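Local coordinates for imine reductase (Bacillus cereus, PDB 4D3F) that reduces imines to amines with NADPH as the hydride donor, at the interface of chains A and B. Residues are numbered along the deposited sequence; one frame, centred on the assembly and turned at random. Chains: chain A/B, Imine reductase.

Contact 1: the interface of chains A and B. Residues chain A 211, 213, 217, 221; chain B 182, 185-186.
A:Tyr221 and B:Tyr186 make the aromatic contact of this patch. Their rings meet edge to face, with planes 72° apart. B:Tyr186 presents its CD2–CE2 edge to a face of A:Tyr221, and CD2 stands over the rim of that ring, not its centre. The approach is close, B:Tyr186 CE2 lying 3.7 Å from A:Tyr221 CE2. On the B:Tyr186 ring itself, the backbone O of B:Leu182, one helical turn earlier, lies at the edge and in the plane.

The phenol oxygen rests against A:Ile213. Both branches of that side chain reach it, CD1 lying 3.7 Å from B:Tyr186 OH and CG2 hardly farther. With CG1 anti to the carbonyl carbon (chi1 -64°) and CG2 anti to the backbone N, both methyls come to the oxygen from the same side. A:Gln217 comes in beside them, its CB 4.1 Å from B:Tyr186 OH and its amide plane nearly perpendicular to the ring. The CD1 methyl of A:Ile213 also touches CD1 of B:Leu182.

A third kind of contact sets a methyl against an amide. CD2 of B:Leu185 lies 3.6 Å from ND2 of A:Asn211 and also touches CG and CB, as the two side chains pass each other in opposite directions.

The patch fastens the start of helix 182-210 of chain B to the loop before helix 215-242 of chain A and to that helix's first turns, and so probably steadies the junction of the two subunits.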
loop_
_atom_site.group_PDB
_atom_site.type_symbol
_atom_site.label_atom_id
_atom_site.label_comp_id
_atom_site.label_asym_id
_atom_site.label_seq_id
_atom_site.Cartn_x
_atom_site.Cartn_y
_atom_site.Cartn_z
ATOM N N ASN A 211 -16.354 2.007 13.947
ATOM C CA ASN A 211 -17.652 1.502 13.523
ATOM C C ASN A 211 -17.912 0.137 14.067
ATOM O O ASN A 211 -18.762 -0.578 13.569
ATOM C CB ASN A 211 -17.639 1.455 12.010
ATOM C CG ASN A 211 -17.952 2.789 11.388
ATOM O OD1 ASN A 211 -19.142 3.098 11.061
ATOM N ND2 ASN A 211 -16.898 3.586 11.133
ATOM N N ILE A 213 -15.838 -2.744 14.361
ATOM C CA ILE A 213 -15.288 -3.884 13.746
ATOM C C ILE A 213 -13.865 -4.066 14.253
ATOM O O ILE A 213 -13.178 -3.053 14.452
ATOM C CB ILE A 213 -15.271 -3.621 12.188
ATOM C CG1 ILE A 213 -16.684 -3.492 11.652
ATOM C CG2 ILE A 213 -14.500 -4.670 11.445
ATOM C CD1 ILE A 213 -17.528 -4.672 12.006
ATOM N N GLN A 217 -11.776 -9.317 12.373
ATOM C CA GLN A 217 -12.825 -9.247 11.368
ATOM C C GLN A 217 -12.287 -8.605 10.022
ATOM O O GLN A 217 -12.633 -9.050 8.915
ATOM C CB GLN A 217 -13.988 -8.449 11.866
ATOM C CG GLN A 217 -14.823 -9.120 12.931
ATOM C CD GLN A 217 -15.932 -8.220 13.398
ATOM O OE1 GLN A 217 -15.746 -7.211 14.070
ATOM N NE2 GLN A 217 -17.132 -8.564 13.008
ATOM N N TYR A 221 -9.971 -9.130 4.624
ATOM C CA TYR A 221 -10.272 -8.075 3.650
ATOM C C TYR A 221 -9.024 -7.216 3.422
ATOM O O TYR A 221 -8.708 -6.882 2.266
ATOM C CB TYR A 221 -11.423 -7.244 4.166
ATOM C CG TYR A 221 -12.659 -8.125 4.343
ATOM C CD1 TYR A 221 -13.288 -8.706 3.250
ATOM C CD2 TYR A 221 -13.115 -8.468 5.578
ATOM C CE1 TYR A 221 -14.409 -9.525 3.396
ATOM C CE2 TYR A 221 -14.205 -9.324 5.712
ATOM C CZ TYR A 221 -14.823 -9.838 4.605
ATOM O OH TYR A 221 -15.917 -10.678 4.768
ATOM N N LEU B 182 -22.594 -1.120 7.331
ATOM C CA LEU B 182 -21.416 -1.986 7.241
ATOM C C LEU B 182 -20.946 -2.259 5.843
ATOM O O LEU B 182 -19.728 -2.430 5.612
ATOM C CB LEU B 182 -21.716 -3.337 7.918
ATOM C CG LEU B 182 -21.361 -3.674 9.366
ATOM C CD1 LEU B 182 -20.642 -2.613 10.193
ATOM C CD2 LEU B 182 -22.416 -4.471 10.111
ATOM N N LEU B 185 -18.969 0.593 5.046
ATOM C CA LEU B 185 -17.706 0.498 5.897
ATOM C C LEU B 185 -16.622 -0.392 5.313
ATOM O O LEU B 185 -15.494 0.065 5.009
ATOM C CB LEU B 185 -18.100 0.096 7.338
ATOM C CG LEU B 185 -16.951 -0.101 8.375
ATOM C CD1 LEU B 185 -16.102 -1.267 8.027
ATOM C CD2 LEU B 185 -16.176 1.204 8.509
ATOM N N TYR B 186 -16.921 -1.645 5.005
ATOM C CA TYR B 186 -15.963 -2.530 4.441
ATOM C C TYR B 186 -15.439 -2.080 3.069
ATOM O O TYR B 186 -14.226 -2.234 2.734
ATOM C CB TYR B 186 -16.579 -3.923 4.328
ATOM C CG TYR B 186 -16.632 -4.731 5.676
ATOM C CD1 TYR B 186 -17.678 -4.608 6.561
ATOM C CD2 TYR B 186 -15.598 -5.590 6.029
ATOM C CE1 TYR B 186 -17.721 -5.332 7.747
ATOM C CE2 TYR B 186 -15.607 -6.245 7.239
ATOM C CZ TYR B 186 -16.687 -6.158 8.054
ATOM O OH TYR B 186 -16.661 -6.896 9.228
#

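Contact 2: the interface of chains A and B. Residues chain A 199, 202-203, 206, 275; chain B 299-300, 303.
B:Phe303 drives its ring against helix 182-210 of chain A, and A:His203 meets it edge to face with planes 84° apart. The imidazole CD2 does the touching, 3.8 Å from CD1 of B:Phe303, which lies at the edge of the imidazole and in its plane. The CB of A:His203 stands over the same phenyl, toward the rim, 3.9 Å from B:Phe303 CE2. With CG of A:His203 anti to the backbone N (chi1 -172°), the imidazole is turned edge-on toward that phenyl face. At the phenyl's own edge, in plane, comes CB of A:Leu202.

Around this centre sit smaller aliphatic groups. The methyl of A:Ala206 lies against the stem of the phenylalanine, its CB 4.0 Å from CB of B:Phe303. On the opposite flank, CD1 of A:Leu199 meets CD1 of B:Leu299, and A:Leu275 adds a more distant contact near CZ.

The rim of the phenyl also meets polar backbone. Its CE2 is 3.4 Å from the carbonyl O of A:Leu199, and the neighbouring CD2 approaches the backbone N of A:His203. Farther out, B:Ile300 sets its CG1–CD1 arm against the helix backbone, with CG1 3.5 Å from the carbonyl O of A:Leu202.

By these contacts the 3-10 helix 296-299 and helix 300-304 of one subunit are pinned mainly to the long helix of the other, joining the last ordered turns of one subunit to its partner.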
loop_
_atom_site.group_PDB
_atom_site.type_symbol
_atom_site.label_atom_id
_atom_site.label_comp_id
_atom_site.label_asym_id
_atom_site.label_seq_id
_atom_site.Cartn_x
_atom_site.Cartn_y
_atom_site.Cartn_z
ATOM N N LEU A 199 0.742 2.244 7.132
ATOM C CA LEU A 199 -0.025 3.267 7.765
ATOM C C LEU A 199 -1.449 3.353 7.254
ATOM O O LEU A 199 -2.358 3.702 8.025
ATOM C CB LEU A 199 0.607 4.679 7.659
ATOM C CG LEU A 199 1.403 5.148 8.893
ATOM C CD1 LEU A 199 2.427 4.161 9.322
ATOM C CD2 LEU A 199 2.003 6.543 8.642
ATOM N N LEU A 202 -3.341 0.849 9.117
ATOM C CA LEU A 202 -3.696 1.299 10.481
ATOM C C LEU A 202 -4.815 2.346 10.445
ATOM O O LEU A 202 -5.689 2.342 11.328
ATOM C CB LEU A 202 -2.485 1.839 11.219
ATOM C CG LEU A 202 -1.381 0.830 11.479
ATOM C CD1 LEU A 202 -0.158 1.575 12.043
ATOM C CD2 LEU A 202 -1.853 -0.264 12.416
ATOM N N HIS A 203 -4.741 3.290 9.496
ATOM C CA HIS A 203 -5.765 4.281 9.313
ATOM C C HIS A 203 -7.170 3.626 9.047
ATOM O O HIS A 203 -8.162 3.999 9.686
ATOM C CB HIS A 203 -5.398 5.216 8.201
ATOM C CG HIS A 203 -6.305 6.347 8.081
ATOM N ND1 HIS A 203 -7.389 6.308 7.227
ATOM C CD2 HIS A 203 -6.303 7.571 8.653
ATOM C CE1 HIS A 203 -8.042 7.454 7.342
ATOM N NE2 HIS A 203 -7.396 8.224 8.207
ATOM N N ALA A 206 -8.485 1.988 12.132
ATOM C CA ALA A 206 -9.066 2.943 13.027
ATOM C C ALA A 206 -10.525 3.295 12.672
ATOM O O ALA A 206 -11.403 3.431 13.552
ATOM C CB ALA A 206 -8.237 4.195 13.086
ATOM N N LEU A 275 -3.704 11.670 6.489
ATOM C CA LEU A 275 -3.239 10.773 5.471
ATOM C C LEU A 275 -4.197 10.768 4.215
ATOM O O LEU A 275 -3.762 11.020 3.090
ATOM C CB LEU A 275 -3.029 9.424 6.079
ATOM C CG LEU A 275 -2.422 8.379 5.124
ATOM C CD1 LEU A 275 -1.054 8.784 4.665
ATOM C CD2 LEU A 275 -2.371 7.043 5.810
ATOM N N LEU B 299 0.971 3.986 16.304
ATOM C CA LEU B 299 0.491 5.100 15.513
ATOM C C LEU B 299 -1.051 5.045 15.319
ATOM O O LEU B 299 -1.650 6.031 14.996
ATOM C CB LEU B 299 1.230 5.244 14.201
ATOM C CG LEU B 299 2.723 5.496 14.371
ATOM C CD1 LEU B 299 3.413 5.460 13.036
ATOM C CD2 LEU B 299 2.993 6.792 15.109
ATOM N N ILE B 300 -1.669 3.875 15.546
ATOM C CA ILE B 300 -3.121 3.812 15.467
ATOM C C ILE B 300 -3.736 4.702 16.465
ATOM O O ILE B 300 -4.801 5.305 16.237
ATOM C CB ILE B 300 -3.640 2.391 15.528
ATOM C CG1 ILE B 300 -5.006 2.360 14.777
ATOM C CG2 ILE B 300 -3.667 1.880 16.949
ATOM C CD1 ILE B 300 -5.626 0.993 14.701
ATOM N N PHE B 303 -4.085 8.057 14.905
ATOM C CA PHE B 303 -5.284 8.089 13.971
ATOM C C PHE B 303 -6.572 8.195 14.741
ATOM O O PHE B 303 -7.529 8.861 14.330
ATOM C CB PHE B 303 -5.253 6.829 13.081
ATOM C CG PHE B 303 -4.146 6.837 12.045
ATOM C CD1 PHE B 303 -3.754 8.026 11.412
ATOM C CD2 PHE B 303 -3.480 5.687 11.694
ATOM C CE1 PHE B 303 -2.746 8.026 10.467
ATOM C CE2 PHE B 303 -2.451 5.707 10.739
ATOM C CZ PHE B 303 -2.111 6.886 10.130
#

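Contact 3: the interface of chains A and B. Residues chain A 229, 232-233; chain B 194, 197-198, 226.
Helix 215-242 of chain A, carrying A:Leu229, A:Phe232 and A:Val233, packs on helix 182-210 of chain B, with helix 215-242 of chain B joining through B:Met226. The aromatic contact is the T-shaped pair of A:Phe232 and B:Phe194, whose planes are 72° apart. CE1 of B:Phe194 points over the centre of the A:Phe232 ring and lies at nearly the same distance from all six of its carbons, with CE1 to CE1 at 3.8 Å. A chi1 of -178° swings the B:Phe194 ring out toward A:Phe232 so that CE1 leads. B:Met198 CG, from within the same chain, stands over the rim of one face of the B:Phe194 ring.

A:Leu229 is the wedge of the patch, spreading its methyls in two directions. CD1 drops onto CB of B:Ala197 at 3.6 Å. The other methyl, CD2, reaches CD1 of B:Phe194 at 3.7 Å and also meets the sulfur of B:Met198. The B:Met198 chain bends at chi2 and chi3, which curls CE up to CB of A:Phe232, 3.8 Å away.

B:Met226, extended beyond CG, sets its SD 3.7 Å from CG2 of A:Val233; the same sulfur also touches CB of A:Leu229.

The site lies in the helical C-terminal part of the fold, where the long helices of the two subunits interleave in the middle of the dimer.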
loop_
_atom_site.group_PDB
_atom_site.type_symbol
_atom_site.label_atom_id
_atom_site.label_comp_id
_atom_site.label_asym_id
_atom_site.label_seq_id
_atom_site.Cartn_x
_atom_site.Cartn_y
_atom_site.Cartn_z
ATOM N N LEU A 229 -2.884 -5.940 -5.050
ATOM C CA LEU A 229 -2.177 -4.809 -5.651
ATOM C C LEU A 229 -1.130 -5.177 -6.724
ATOM O O LEU A 229 -1.018 -4.437 -7.706
ATOM C CB LEU A 229 -1.552 -3.914 -4.568
ATOM C CG LEU A 229 -2.472 -3.334 -3.521
ATOM C CD1 LEU A 229 -1.744 -2.519 -2.505
ATOM C CD2 LEU A 229 -3.630 -2.557 -4.125
ATOM N N PHE A 232 -2.613 -4.950 -10.184
ATOM C CA PHE A 232 -2.682 -3.553 -10.699
ATOM C C PHE A 232 -1.330 -3.059 -11.178
ATOM O O PHE A 232 -1.203 -2.427 -12.247
ATOM C CB PHE A 232 -3.278 -2.610 -9.689
ATOM C CG PHE A 232 -4.744 -2.879 -9.375
ATOM C CD1 PHE A 232 -5.122 -3.830 -8.416
ATOM C CD2 PHE A 232 -5.728 -2.276 -10.112
ATOM C CE1 PHE A 232 -6.454 -4.128 -8.192
ATOM C CE2 PHE A 232 -7.044 -2.576 -9.892
ATOM C CZ PHE A 232 -7.423 -3.471 -8.945
ATOM N N VAL A 233 -0.287 -3.322 -10.394
ATOM C CA VAL A 233 1.061 -2.886 -10.777
ATOM C C VAL A 233 1.465 -3.537 -12.104
ATOM O O VAL A 233 1.976 -2.890 -13.067
ATOM C CB VAL A 233 2.104 -3.185 -9.656
ATOM C CG1 VAL A 233 3.497 -3.013 -10.179
ATOM C CG2 VAL A 233 1.845 -2.346 -8.425
ATOM N N PHE B 194 -6.394 0.776 -0.842
ATOM C CA PHE B 194 -6.085 0.791 -2.294
ATOM C C PHE B 194 -5.474 2.085 -2.802
ATOM O O PHE B 194 -4.400 2.055 -3.443
ATOM C CB PHE B 194 -7.336 0.480 -3.143
ATOM C CG PHE B 194 -7.042 0.449 -4.627
ATOM C CD1 PHE B 194 -6.581 -0.677 -5.245
ATOM C CD2 PHE B 194 -7.207 1.585 -5.406
ATOM C CE1 PHE B 194 -6.241 -0.685 -6.598
ATOM C CE2 PHE B 194 -6.892 1.580 -6.749
ATOM C CZ PHE B 194 -6.407 0.421 -7.374
ATOM N N ALA B 197 -1.998 3.039 -0.918
ATOM C CA ALA B 197 -0.919 2.158 -1.339
ATOM C C ALA B 197 -0.574 2.299 -2.795
ATOM O O ALA B 197 0.651 2.292 -3.146
ATOM C CB ALA B 197 -1.259 0.714 -0.985
ATOM N N MET B 198 -1.575 2.494 -3.707
ATOM C CA MET B 198 -1.233 2.683 -5.093
ATOM C C MET B 198 -0.546 4.026 -5.341
ATOM O O MET B 198 0.360 4.099 -6.195
ATOM C CB MET B 198 -2.444 2.494 -6.027
ATOM C CG MET B 198 -2.909 0.994 -6.038
ATOM S SD MET B 198 -1.718 -0.201 -6.677
ATOM C CE MET B 198 -1.344 0.398 -8.286
ATOM N N MET B 226 4.507 -5.616 -1.838
ATOM C CA MET B 226 3.055 -5.580 -1.638
ATOM C C MET B 226 2.581 -6.946 -1.160
ATOM O O MET B 226 1.774 -7.003 -0.238
ATOM C CB MET B 226 2.328 -5.200 -2.894
ATOM C CG MET B 226 2.502 -3.708 -3.211
ATOM S SD MET B 226 2.147 -3.355 -4.925
ATOM C CE MET B 226 1.951 -1.598 -4.701
#

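Helix 182-210 runs through all three contacts: its start on chain B enters contact 1, its middle on chain B enters contact 3, and its later turns on chain A enter contact 2. Helix 215-242 of chain A links contacts 1 and 3. By their C-alpha centres, contacts 1 and 2 are about 15 Å apart, contacts 2 and 3 about 18 Å, and contacts 1 and 3 about 20 Å. Two-fold symmetry repeats each with the chains exchanged. One continuous interlocked helical interface results, consistent with the intertwined dimer typical of imine reductases.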